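Local structure of cell shape determining protein MreC (Streptococcus pneumoniae, 2QF4) at residues Ala111-Thr117 and Ile128-Val134; Leu64-Asn69 and Ile88-Lys93; Thr6-Ala10 and Lys33-Met39; Leu3-Lys7 and Asn124-Ile128. The protein takes part in forming and maintaining cell shape, probably within the elongasome that synthesises peripheral peptidoglycan, and is represented here by its major extracellular domain. All coordinates share one frame; numbering follows the deposited sequence.

Contact 1. Residues Ala111-Thr117 and Ile128-Val134; sequences AGDKVTT and IPVGEVV
Val115 O takes two backbone N-H groups of the facing strand at once, Val130 N at 2.9 Å and Gly131 N at 3.2 Å, both from the same face of its carbonyl plane. Val115 N in turn gives to Gly131 O, so two residues of 128-134 stand against one of 111-117 and the register slips by one. At the open end of the hairpin, away from the connecting loop, Gly112 N bonds Val133 O and Val133 N bonds Asp113 O. Beside the connecting loop, Thr117 N reaches Ile128 O, while Thr117 OG1 accepts from Ile128 N at 3.0 Å; chi1 of 56° sets this hydroxyl between its own N and carbonyl carbon, where it also bonds Val125 O.

One face is apolar: the two methyls of Val115 part, CG1 lying against Val130 CB at 4.0 Å and CG2 meeting Val133 CG2 at 3.9 Å, the Val115 and Val133 side chains crossing near a right angle. Val75 and Val149 of adjacent strands also pack on Val115. Across the sheet, on the Lys114 and Glu132 side, one water accepts from Lys114 NZ and donates to Glu132 OE1 and Gly112 O. Asp113 OD2 turns away to His79 and Ser110 N. Together these bonds make an antiparallel hairpin interrupted by a classic beta bulge, within one of the two six-stranded barrels of this alpha-lytic protease-like fold.

Contact 2. Residues Leu64-Asn69 and Ile88-Lys93; sequences LTNTEN and IIGYDK
Ile88 O receives two waters, each at 2.8 Å, that tie it back to Asn69: one also donates to Asn69 OD1, the other to Asn69 O. The Asn69 side chain has its CG anti to the backbone N (chi1 -162°), which carries OD1 to the first of these waters; OD1 also accepts from Asp71 N. Direct backbone bonds follow along the strand. Asn69 N gives to Ile89 O at 3.1 Å, and Tyr91 N to Thr67 O at 3.1 Å, and in both the donor stands well above the carbonyl plane, about 50° out, rather than on a lone pair. Between them Gly90 passes close under the loop, and Gly90 CA comes within 3.2 Å of Thr67 O, a CA-H...O contact.

Tyr91 has the largest single share of the contact. Thr65 CA sits over one face of its ring, 3.9 Å from the Tyr91 ring centroid in a CH-pi contact, and Thr65 CG2 lies 3.9 Å from Tyr91 CZ, the two side chains running side by side in the same direction. Lys93 CG approaches the ring edge in plane. Deeper in, Leu64 CD2 and Ile88 CD1 touch at 4.0 Å, the two side chains crossing at about a right angle.

Asn66 turns the other way, to Gln23 N and Leu63 O. Thus the loop that leaves strand 59-63 of one barrel lies along strand 82-92 of the other, whose far side pairs with strand 97-101 through a classic bulge at Ile89 and Gly90, while Leu151 of strand 146-151 packs on Leu64, Thr65 and Tyr91.

Contact 3. Residues Thr6-Ala10 and Lys33-Met39; sequences TKTLA and KGASENM
Lys7 and Met39 cross at about a right angle, the S-methyl CE of Met39 meeting the lysine stem at CG, 3.9 Å away. They join the first strand of a six-stranded antiparallel barrel, 6-16, to the loop that runs from strand 24-27 into strand 40-43. Extended beyond CG, Lys7 carries its CE and NZ on past the methionine to the Ser36 hydroxyl, with 3.6 Å between Lys7 CE and Ser36 OG. Leu9, two residues on, also faces the loop. Its CG is anti to the backbone N (chi1 179°), and Leu9 CD2 rests against the bend of the chain at Lys33 to Ala35, 4.1 Å from Ala35 CB and 3.7 Å from Lys33 O.

The loop is braced from within. Ser36 to Met39 form a type I turn closed by Met39 N to Ser36 O, and Ser36 OG donates to Asn38 OD1 at 2.9 Å. Asn38 ND2 bonds Asn124 OD1. Ser36 N gives a weak bond to Met39 SD. Behind the loop, Val54 lies against Ala35, and Leu163 and Val51 against Met39. The polar link between the segments runs through one water, which accepts from Lys7 NZ at 2.8 Å and donates to Gly34 O at 2.8 Å.

Contact 4. Residues Leu3-Lys7 and Asn124-Ile128; sequences LQATK and NVADI. With EDO (1,2-ethanediol), chain E.
With CG anti to the backbone N (chi1 -161°) and the chain extended beyond it, Gln4 reaches from the N-terminal segment to the backbone of Ala126. Its primary amide there pairs with both polar atoms of one residue, a two-bond bridge between the approach to strand 6-16 of one six-stranded barrel and the start of strand 126-137 of the other. Ala126 N donates to Gln4 OE1 at 2.9 Å, in the carbonyl plane and on a lone pair. Gln4 NE2 returns a bond to Ala126 O, also 2.9 Å long, with that oxygen only 6° out of the glutamine amide plane. Both bonds are nearly straight, with N-H...O angles of 167°, and the pair fixes the rotation of the amide about its last torsion.

Apolar atoms border the amide. Ala126 CB lies 3.6 Å from Gln4 OE1. In the conformer described, one of two deposited for Val125, Val125 CG2 is 3.8 Å from Gln4 NE2 and 4.2 Å from Thr6 CG2, so these lighter touches are less certain than the amide bonds. Val164 packs on both Thr6 and Val125, and Leu40 also lies against Val125.

Elsewhere the polar groups of 124-128 look to other partners: Asp127 OD1 forms a salt bridge with Lys76, and Asn124 O accepts from Asn166. This is a surface contact, with Gln4 exposed. A 1,2-ethanediol, probably from the crystallisation liquor, lies beside it, its O1 giving a hydrogen bond to Asp127 O at 3.2 Å.

From the N terminus, residues 3-10 open two contacts from overlapping stretches that share Thr6 and Lys7. Contact 3 closes first, at 33-39, within one barrel. Contact 2 follows in series, laying the loop 64-69 against strand 82-92 of the second barrel. Contact 1 then opens at 111-117, and contact 4 closes at 124-128 before contact 1 does, so these two cross and share Ile128; a probable backbone bond from Asp127 N to Thr117 O also links them. Contact 2 is nested in the long loop closed by contact 4. Contacts 2 and 4 bridge the barrels on opposite sides of the chain's centre, and contacts 3 and 4 touch through Asn38 and Asn124.

Contact 1. Residues Ala111-Thr117 and Ile128-Val134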
loop_
_atom_site.group_PDB
_atom_site.type_symbol
_atom_site.label_atom_id
_atom_site.label_comp_id
_atom_site.label_asym_id
_atom_site.label_seq_id
_atom_site.Cartn_x
_atom_site.Cartn_y
_atom_site.Cartn_z
ATOM N N ALA A 111 -16.839 9.436 3.674
ATOM C CA ALA A 111 -15.686 10.306 3.608
ATOM C C ALA A 111 -15.057 10.438 5.002
ATOM O O ALA A 111 -15.773 10.633 6.004
ATOM C CB ALA A 111 -16.121 11.667 3.060
ATOM N N GLY A 112 -13.743 10.352 5.081
ATOM C CA GLY A 112 -13.011 10.422 6.333
ATOM C C GLY A 112 -12.710 9.084 6.960
ATOM O O GLY A 112 -11.840 9.020 7.831
ATOM N N ASP A 113 -13.374 8.008 6.553
ATOM C CA ASP A 113 -13.102 6.708 7.153
ATOM C C ASP A 113 -11.623 6.360 6.916
ATOM O O ASP A 113 -11.066 6.568 5.821
ATOM C CB ASP A 113 -13.994 5.624 6.580
ATOM C CG ASP A 113 -15.447 5.684 7.069
ATOM O OD1 ASP A 113 -15.751 6.403 8.032
ATOM O OD2 ASP A 113 -16.267 4.941 6.477
ATOM N N LYS A 114 -10.983 5.813 7.929
ATOM C CA LYS A 114 -9.563 5.544 7.853
ATOM C C LYS A 114 -9.259 4.242 7.141
ATOM O O LYS A 114 -9.904 3.222 7.355
ATOM C CB LYS A 114 -8.950 5.502 9.258
ATOM C CG LYS A 114 -9.041 6.846 9.999
ATOM C CD LYS A 114 -8.190 7.915 9.360
ATOM C CE LYS A 114 -7.922 9.109 10.314
ATOM N NZ LYS A 114 -9.160 9.732 10.858
ATOM N N VAL A 115 -8.214 4.282 6.314
ATOM C CA VAL A 115 -7.763 3.162 5.525
ATOM C C VAL A 115 -6.360 2.792 5.942
ATOM O O VAL A 115 -5.498 3.673 6.045
ATOM C CB VAL A 115 -7.791 3.490 4.005
ATOM C CG1 VAL A 115 -7.470 2.269 3.167
ATOM C CG2 VAL A 115 -9.118 4.085 3.627
ATOM N N THR A 116 -6.165 1.517 6.243
ATOM C CA THR A 116 -4.874 0.980 6.667
ATOM C C THR A 116 -4.629 -0.316 5.888
ATOM O O THR A 116 -5.509 -0.838 5.213
ATOM C CB THR A 116 -4.854 0.714 8.197
ATOM O OG1 THR A 116 -5.933 -0.173 8.520
ATOM C CG2 THR A 116 -4.977 1.999 8.950
ATOM N N THR A 117 -3.410 -0.855 5.972
ATOM C CA THR A 117 -3.167 -2.125 5.312
ATOM C C THR A 117 -3.921 -3.227 6.054
ATOM O O THR A 117 -4.130 -3.178 7.264
ATOM C CB THR A 117 -1.699 -2.435 5.161
ATOM O OG1 THR A 117 -1.050 -2.413 6.455
ATOM C CG2 THR A 117 -1.027 -1.424 4.210
ATOM N N ILE A 128 -0.744 -0.491 8.721
ATOM C CA ILE A 128 0.044 0.629 8.259
ATOM C C ILE A 128 -0.929 1.679 7.695
ATOM O O ILE A 128 -1.789 1.340 6.880
ATOM C CB ILE A 128 1.011 0.216 7.147
ATOM C CG1 ILE A 128 2.001 -0.834 7.643
ATOM C CG2 ILE A 128 1.743 1.440 6.586
ATOM C CD1 ILE A 128 2.795 -1.511 6.513
ATOM N N PRO A 129 -0.819 2.955 8.118
ATOM C CA PRO A 129 -1.711 3.986 7.562
ATOM C C PRO A 129 -1.579 4.081 6.048
ATOM O O PRO A 129 -0.468 4.140 5.530
ATOM C CB PRO A 129 -1.248 5.277 8.260
ATOM C CG PRO A 129 -0.637 4.780 9.529
ATOM C CD PRO A 129 0.054 3.518 9.157
ATOM N N VAL A 130 -2.721 4.195 5.378
ATOM C CA VAL A 130 -2.796 4.413 3.919
ATOM C C VAL A 130 -3.380 5.778 3.586
ATOM O O VAL A 130 -2.781 6.540 2.818
ATOM C CB VAL A 130 -3.598 3.291 3.244
ATOM C CG1 VAL A 130 -3.729 3.528 1.732
ATOM C CG2 VAL A 130 -2.904 1.966 3.478
ATOM N N GLY A 131 -4.522 6.102 4.174
ATOM C CA GLY A 131 -5.173 7.375 3.903
ATOM C C GLY A 131 -6.568 7.398 4.439
ATOM O O GLY A 131 -6.897 6.644 5.352
ATOM N N GLU A 132 -7.379 8.279 3.858
ATOM C CA GLU A 132 -8.767 8.414 4.282
ATOM C C GLU A 132 -9.659 8.372 3.068
ATOM O O GLU A 132 -9.293 8.839 1.978
ATOM C CB GLU A 132 -9.004 9.683 5.066
ATOM C CG GLU A 132 -8.841 10.940 4.326
ATOM C CD GLU A 132 -9.121 12.171 5.177
ATOM O OE1 GLU A 132 -9.698 12.038 6.285
ATOM O OE2 GLU A 132 -8.744 13.275 4.716
ATOM N N VAL A 133 -10.855 7.807 3.252
ATOM C CA VAL A 133 -11.806 7.710 2.180
ATOM C C VAL A 133 -12.232 9.076 1.689
ATOM O O VAL A 133 -12.523 9.978 2.492
ATOM C CB VAL A 133 -13.058 6.907 2.641
ATOM C CG1 VAL A 133 -14.160 6.990 1.609
ATOM C CG2 VAL A 133 -12.663 5.453 2.934
ATOM N N VAL A 134 -12.273 9.240 0.383
ATOM C CA VAL A 134 -12.939 10.357 -0.282
ATOM C C VAL A 134 -14.392 10.006 -0.557
ATOM O O VAL A 134 -15.299 10.668 -0.061
ATOM C CB VAL A 134 -12.176 10.770 -1.566
ATOM C CG1 VAL A 134 -12.954 11.804 -2.373
ATOM C CG2 VAL A 134 -10.804 11.291 -1.208
HETATM O O HOH W 1 -10.053 10.787 8.813
#

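Contact 2. Residues Leu64-Asn69 and Ile88-Lys93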
loop_
_atom_site.group_PDB
_atom_site.type_symbol
_atom_site.label_atom_id
_atom_site.label_comp_id
_atom_site.label_asym_id
_atom_site.label_seq_id
_atom_site.Cartn_x
_atom_site.Cartn_y
_atom_site.Cartn_z
ATOM N N LEU A 64 2.560 3.673 -4.938
ATOM C CA LEU A 64 1.096 3.612 -4.947
ATOM C C LEU A 64 0.429 4.525 -5.956
ATOM O O LEU A 64 -0.772 4.411 -6.186
ATOM C CB LEU A 64 0.544 3.982 -3.564
ATOM C CG LEU A 64 0.846 3.034 -2.405
ATOM C CD1 LEU A 64 0.071 3.533 -1.166
ATOM C CD2 LEU A 64 0.508 1.578 -2.715
ATOM N N THR A 65 1.174 5.440 -6.549
ATOM C CA THR A 65 0.622 6.405 -7.503
ATOM C C THR A 65 0.606 5.906 -8.952
ATOM O O THR A 65 0.236 6.657 -9.831
ATOM C CB THR A 65 1.389 7.711 -7.371
ATOM O OG1 THR A 65 2.793 7.428 -7.463
ATOM C CG2 THR A 65 1.084 8.386 -6.023
ATOM N N ASN A 66 0.939 4.632 -9.180
ATOM C CA ASN A 66 0.807 4.049 -10.507
ATOM C C ASN A 66 -0.639 3.883 -10.928
ATOM O O ASN A 66 -1.491 3.461 -10.157
ATOM C CB ASN A 66 1.554 2.743 -10.586
ATOM C CG ASN A 66 3.012 2.980 -10.678
ATOM O OD1 ASN A 66 3.498 3.480 -11.706
ATOM N ND2 ASN A 66 3.739 2.669 -9.624
ATOM N N THR A 67 -0.915 4.224 -12.173
ATOM C CA THR A 67 -2.267 4.171 -12.720
ATOM C C THR A 67 -2.921 2.814 -12.496
ATOM O O THR A 67 -4.033 2.737 -11.981
ATOM C CB THR A 67 -2.247 4.510 -14.217
ATOM O OG1 THR A 67 -1.649 5.798 -14.369
ATOM C CG2 THR A 67 -3.669 4.472 -14.793
ATOM N N GLU A 68 -2.222 1.753 -12.891
ATOM C CA GLU A 68 -2.668 0.399 -12.681
ATOM C C GLU A 68 -1.713 -0.287 -11.719
ATOM O O GLU A 68 -0.509 -0.094 -11.806
ATOM C CB GLU A 68 -2.657 -0.373 -14.007
ATOM C CG GLU A 68 -3.663 0.105 -15.001
ATOM C CD GLU A 68 -5.061 -0.361 -14.710
ATOM O OE1 GLU A 68 -5.338 -1.091 -13.750
ATOM O OE2 GLU A 68 -5.934 -0.025 -15.530
ATOM N N ASN A 69 -2.270 -1.066 -10.802
ATOM C CA ASN A 69 -1.502 -1.731 -9.755
ATOM C C ASN A 69 -1.902 -3.201 -9.718
ATOM O O ASN A 69 -3.025 -3.512 -9.342
ATOM C CB ASN A 69 -1.736 -1.065 -8.407
ATOM C CG ASN A 69 -0.652 -1.420 -7.412
ATOM O OD1 ASN A 69 -0.435 -2.593 -7.116
ATOM N ND2 ASN A 69 0.052 -0.412 -6.910
ATOM N N ILE A 88 -5.979 -2.678 -3.228
ATOM C CA ILE A 88 -5.579 -1.551 -4.073
ATOM C C ILE A 88 -5.504 -2.009 -5.525
ATOM O O ILE A 88 -4.877 -3.023 -5.819
ATOM C CB ILE A 88 -4.237 -1.004 -3.632
ATOM C CG1 ILE A 88 -4.353 -0.360 -2.243
ATOM C CG2 ILE A 88 -3.699 0.011 -4.648
ATOM C CD1 ILE A 88 -3.013 -0.009 -1.588
ATOM N N ILE A 89 -6.156 -1.277 -6.427
ATOM C CA ILE A 89 -6.141 -1.644 -7.867
ATOM C C ILE A 89 -5.471 -0.589 -8.737
ATOM O O ILE A 89 -5.186 -0.878 -9.890
ATOM C CB ILE A 89 -7.572 -1.987 -8.366
ATOM C CG1 ILE A 89 -8.517 -0.795 -8.231
ATOM C CG2 ILE A 89 -8.082 -3.236 -7.661
ATOM C CD1 ILE A 89 -9.835 -0.911 -9.058
ATOM N N GLY A 90 -5.207 0.607 -8.225
ATOM C CA GLY A 90 -4.577 1.644 -9.042
ATOM C C GLY A 90 -4.741 3.000 -8.441
ATOM O O GLY A 90 -5.066 3.115 -7.257
ATOM N N TYR A 91 -4.525 4.020 -9.253
ATOM C CA TYR A 91 -4.459 5.399 -8.798
ATOM C C TYR A 91 -4.939 6.271 -9.933
ATOM O O TYR A 91 -4.561 6.055 -11.090
ATOM C CB TYR A 91 -3.036 5.806 -8.388
ATOM C CG TYR A 91 -2.883 7.163 -7.794
ATOM C CD1 TYR A 91 -2.489 8.236 -8.571
ATOM C CD2 TYR A 91 -3.093 7.381 -6.451
ATOM C CE1 TYR A 91 -2.315 9.500 -8.021
ATOM C CE2 TYR A 91 -2.931 8.664 -5.903
ATOM C CZ TYR A 91 -2.569 9.694 -6.720
ATOM O OH TYR A 91 -2.352 10.958 -6.214
ATOM N N ASP A 92 -5.803 7.222 -9.612
ATOM C CA ASP A 92 -6.306 8.185 -10.575
ATOM C C ASP A 92 -5.512 9.451 -10.441
ATOM O O ASP A 92 -5.675 10.217 -9.486
ATOM C CB ASP A 92 -7.759 8.443 -10.279
ATOM C CG ASP A 92 -8.408 9.470 -11.233
ATOM O OD1 ASP A 92 -9.639 9.474 -11.280
ATOM O OD2 ASP A 92 -7.700 10.259 -11.879
ATOM N N LYS A 93 -4.601 9.648 -11.400
ATOM C CA LYS A 93 -3.671 10.742 -11.368
ATOM C C LYS A 93 -4.333 12.101 -11.547
ATOM O O LYS A 93 -3.841 13.084 -11.037
ATOM C CB LYS A 93 -2.584 10.536 -12.438
ATOM C CG LYS A 93 -1.783 9.270 -12.186
ATOM C CD LYS A 93 -0.856 8.909 -13.348
ATOM C CE LYS A 93 0.153 7.924 -12.925
ATOM N NZ LYS A 93 1.054 8.523 -11.890
HETATM O O HOH W 2 -5.207 -3.022 -11.607
HETATM O O HOH W 3 -2.191 -3.345 -5.024
HETATM O O HOH W 4 -4.073 -5.113 -7.502
#

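Contact 3. Residues Thr6-Ala10 and Lys33-Met39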
loop_
_atom_site.group_PDB
_atom_site.type_symbol
_atom_site.label_atom_id
_atom_site.label_comp_id
_atom_site.label_asym_id
_atom_site.label_seq_id
_atom_site.Cartn_x
_atom_site.Cartn_y
_atom_site.Cartn_z
ATOM N N THR A 6 6.838 -7.648 13.257
ATOM C CA THR A 6 7.387 -7.216 11.980
ATOM C C THR A 6 8.898 -7.196 12.007
ATOM O O THR A 6 9.541 -7.215 13.049
ATOM C CB THR A 6 6.865 -5.847 11.469
ATOM O OG1 THR A 6 7.534 -4.778 12.158
ATOM C CG2 THR A 6 5.338 -5.725 11.620
ATOM N N LYS A 7 9.457 -7.213 10.811
ATOM C CA LYS A 7 10.867 -6.971 10.554
ATOM C C LYS A 7 10.967 -5.811 9.588
ATOM O O LYS A 7 10.164 -5.701 8.670
ATOM C CB LYS A 7 11.549 -8.218 9.978
ATOM C CG LYS A 7 10.846 -8.845 8.788
ATOM C CD LYS A 7 11.444 -10.124 8.302
ATOM C CE LYS A 7 10.655 -10.605 7.111
ATOM N NZ LYS A 7 11.215 -11.851 6.513
ATOM N N THR A 8 11.958 -4.957 9.796
ATOM C CA THR A 8 12.060 -3.737 9.028
ATOM C C THR A 8 13.479 -3.513 8.559
ATOM O O THR A 8 14.434 -4.023 9.134
ATOM C CB THR A 8 11.631 -2.505 9.842
ATOM O OG1 THR A 8 12.696 -2.105 10.730
ATOM C CG2 THR A 8 10.351 -2.717 10.641
ATOM N N LEU A 9 13.602 -2.698 7.522
ATOM C CA LEU A 9 14.898 -2.334 6.969
ATOM C C LEU A 9 14.786 -0.961 6.337
ATOM O O LEU A 9 13.979 -0.765 5.418
ATOM C CB LEU A 9 15.280 -3.368 5.881
ATOM C CG LEU A 9 16.605 -3.149 5.162
ATOM C CD1 LEU A 9 17.800 -3.077 6.101
ATOM C CD2 LEU A 9 16.792 -4.186 4.073
ATOM N N ALA A 10 15.579 -0.006 6.792
ATOM C CA ALA A 10 15.595 1.350 6.241
ATOM C C ALA A 10 16.774 1.461 5.308
ATOM O O ALA A 10 17.872 1.008 5.631
ATOM C CB ALA A 10 15.627 2.393 7.359
ATOM N N LYS A 33 20.784 -7.832 3.268
ATOM C CA LYS A 33 20.426 -7.141 4.500
ATOM C C LYS A 33 19.004 -7.422 4.986
ATOM O O LYS A 33 18.536 -6.807 5.931
ATOM C CB LYS A 33 20.642 -5.636 4.343
ATOM C CG LYS A 33 22.072 -5.240 4.501
ATOM C CD LYS A 33 22.312 -3.812 4.132
ATOM C CE LYS A 33 23.783 -3.458 4.327
ATOM N NZ LYS A 33 24.044 -2.037 3.936
ATOM N N GLY A 34 18.360 -8.401 4.374
ATOM C CA GLY A 34 17.083 -8.894 4.874
ATOM C C GLY A 34 15.842 -8.440 4.130
ATOM O O GLY A 34 14.728 -8.733 4.565
ATOM N N ALA A 35 15.997 -7.742 3.009
ATOM C CA ALA A 35 14.832 -7.375 2.208
ATOM C C ALA A 35 14.149 -8.654 1.724
ATOM O O ALA A 35 14.826 -9.643 1.365
ATOM C CB ALA A 35 15.268 -6.510 1.044
ATOM N N SER A 36 12.810 -8.628 1.759
ATOM C CA SER A 36 11.972 -9.761 1.348
ATOM C C SER A 36 10.825 -9.304 0.449
ATOM O O SER A 36 10.383 -8.150 0.437
ATOM C CB SER A 36 11.436 -10.586 2.558
ATOM O OG SER A 36 10.791 -9.837 3.581
ATOM N N GLU A 37 10.294 -10.277 -0.267
ATOM C CA GLU A 37 9.289 -10.027 -1.260
ATOM C C GLU A 37 7.897 -9.742 -0.614
ATOM O O GLU A 37 7.013 -9.262 -1.316
ATOM C CB GLU A 37 9.138 -11.228 -2.245
ATOM C CG GLU A 37 10.128 -12.400 -2.243
ATOM C CD GLU A 37 11.593 -12.054 -2.397
ATOM O OE1 GLU A 37 12.044 -11.748 -3.516
ATOM O OE2 GLU A 37 12.310 -12.180 -1.394
ATOM N N ASN A 38 7.695 -10.014 0.676
ATOM C CA ASN A 38 6.414 -9.731 1.330
ATOM C C ASN A 38 6.361 -8.333 1.835
ATOM O O ASN A 38 5.383 -7.984 2.479
ATOM C CB ASN A 38 6.029 -10.741 2.502
ATOM C CG ASN A 38 6.839 -10.538 3.844
ATOM O OD1 ASN A 38 7.931 -9.974 3.849
ATOM N ND2 ASN A 38 6.271 -11.008 4.983
ATOM N N MET A 39 7.413 -7.511 1.586
ATOM C CA MET A 39 7.506 -6.258 2.268
ATOM C C MET A 39 6.782 -5.129 1.578
ATOM O O MET A 39 6.746 -5.008 0.352
ATOM C CB MET A 39 8.972 -5.872 2.524
ATOM C CG MET A 39 9.654 -6.762 3.553
ATOM S SD MET A 39 11.369 -6.307 3.761
ATOM C CE MET A 39 11.685 -7.109 5.372
HETATM O O HOH W 5 13.846 -11.111 5.717
#

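Contact 4. Residues Leu3-Lys7 and Asn124-Ile128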
loop_
_atom_site.group_PDB
_atom_site.type_symbol
_atom_site.label_atom_id
_atom_site.label_comp_id
_atom_site.label_asym_id
_atom_site.label_seq_id
_atom_site.Cartn_x
_atom_site.Cartn_y
_atom_site.Cartn_z
ATOM N N LEU A 3 -2.680 -8.480 17.181
ATOM C CA LEU A 3 -1.249 -8.229 17.546
ATOM C C LEU A 3 -0.314 -8.767 16.464
ATOM O O LEU A 3 -0.624 -9.733 15.766
ATOM C CB LEU A 3 -0.926 -8.936 18.857
ATOM C CG LEU A 3 -1.705 -8.518 20.122
ATOM C CD1 LEU A 3 -1.298 -9.470 21.257
ATOM C CD2 LEU A 3 -1.497 -7.053 20.550
ATOM N N GLN A 4 0.838 -8.136 16.319
ATOM C CA GLN A 4 1.684 -8.362 15.154
ATOM C C GLN A 4 3.160 -8.227 15.474
ATOM O O GLN A 4 3.580 -7.493 16.374
ATOM C CB GLN A 4 1.279 -7.374 14.029
ATOM C CG GLN A 4 1.706 -7.728 12.658
ATOM C CD GLN A 4 1.000 -6.886 11.578
ATOM O OE1 GLN A 4 0.343 -7.444 10.651
ATOM N NE2 GLN A 4 1.143 -5.544 11.683
ATOM N N ALA A 5 3.930 -8.935 14.683
ATOM C CA ALA A 5 5.395 -8.906 14.742
ATOM C C ALA A 5 5.933 -8.610 13.362
ATOM O O ALA A 5 5.486 -9.224 12.389
ATOM C CB ALA A 5 5.944 -10.228 15.253
ATOM N N THR A 6 6.838 -7.648 13.257
ATOM C CA THR A 6 7.387 -7.216 11.980
ATOM C C THR A 6 8.898 -7.196 12.007
ATOM O O THR A 6 9.541 -7.215 13.049
ATOM C CB THR A 6 6.865 -5.847 11.469
ATOM O OG1 THR A 6 7.534 -4.778 12.158
ATOM C CG2 THR A 6 5.338 -5.725 11.620
ATOM N N LYS A 7 9.457 -7.213 10.811
ATOM C CA LYS A 7 10.867 -6.971 10.554
ATOM C C LYS A 7 10.967 -5.811 9.588
ATOM O O LYS A 7 10.164 -5.701 8.670
ATOM C CB LYS A 7 11.549 -8.218 9.978
ATOM C CG LYS A 7 10.846 -8.845 8.788
ATOM C CD LYS A 7 11.444 -10.124 8.302
ATOM C CE LYS A 7 10.655 -10.605 7.111
ATOM N NZ LYS A 7 11.215 -11.851 6.513
ATOM N N ASN A 124 1.577 -9.103 3.657
ATOM C CA ASN A 124 0.816 -9.537 4.819
ATOM C C ASN A 124 1.168 -8.825 6.102
ATOM O O ASN A 124 1.356 -9.425 7.123
ATOM C CB ASN A 124 0.874 -11.077 4.974
ATOM C CG ASN A 124 2.250 -11.630 5.259
ATOM O OD1 ASN A 124 3.245 -10.997 4.993
ATOM N ND2 ASN A 124 2.301 -12.820 5.854
ATOM N N VAL A 125 1.225 -7.491 6.056
ATOM C CA VAL A 125 1.438 -6.664 7.232
ATOM C C VAL A 125 0.284 -5.683 7.337
ATOM O O VAL A 125 0.109 -4.828 6.485
ATOM C CB VAL A 125 2.804 -5.913 7.250
ATOM C CG1 VAL A 125 3.173 -5.374 5.898
ATOM C CG2 VAL A 125 2.861 -4.851 8.320
ATOM N N ALA A 126 -0.458 -5.800 8.419
ATOM C CA ALA A 126 -1.630 -4.997 8.674
ATOM C C ALA A 126 -1.318 -3.699 9.422
ATOM O O ALA A 126 -0.257 -3.555 10.029
ATOM C CB ALA A 126 -2.656 -5.841 9.476
ATOM N N ASP A 127 -2.254 -2.750 9.344
ATOM C CA ASP A 127 -2.337 -1.582 10.214
ATOM C C ASP A 127 -1.417 -0.427 9.850
ATOM O O ASP A 127 -1.366 0.562 10.557
ATOM C CB ASP A 127 -2.182 -1.976 11.708
ATOM C CG ASP A 127 -3.198 -3.010 12.139
ATOM O OD1 ASP A 127 -4.354 -2.963 11.739
ATOM O OD2 ASP A 127 -2.825 -3.926 12.909
ATOM N N ILE A 128 -0.744 -0.491 8.721
ATOM C CA ILE A 128 0.044 0.629 8.259
ATOM C C ILE A 128 -0.929 1.679 7.695
ATOM O O ILE A 128 -1.789 1.340 6.880
ATOM C CB ILE A 128 1.011 0.216 7.147
ATOM C CG1 ILE A 128 2.001 -0.834 7.643
ATOM C CG2 ILE A 128 1.743 1.440 6.586
ATOM C CD1 ILE A 128 2.795 -1.511 6.513
HETATM C C1 EDO E . 2.160 -0.262 12.197
HETATM O O1 EDO E . 1.663 0.869 11.480
HETATM C C2 EDO E . 1.809 -1.534 11.441
HETATM O O2 EDO E . 3.014 -2.264 11.193
#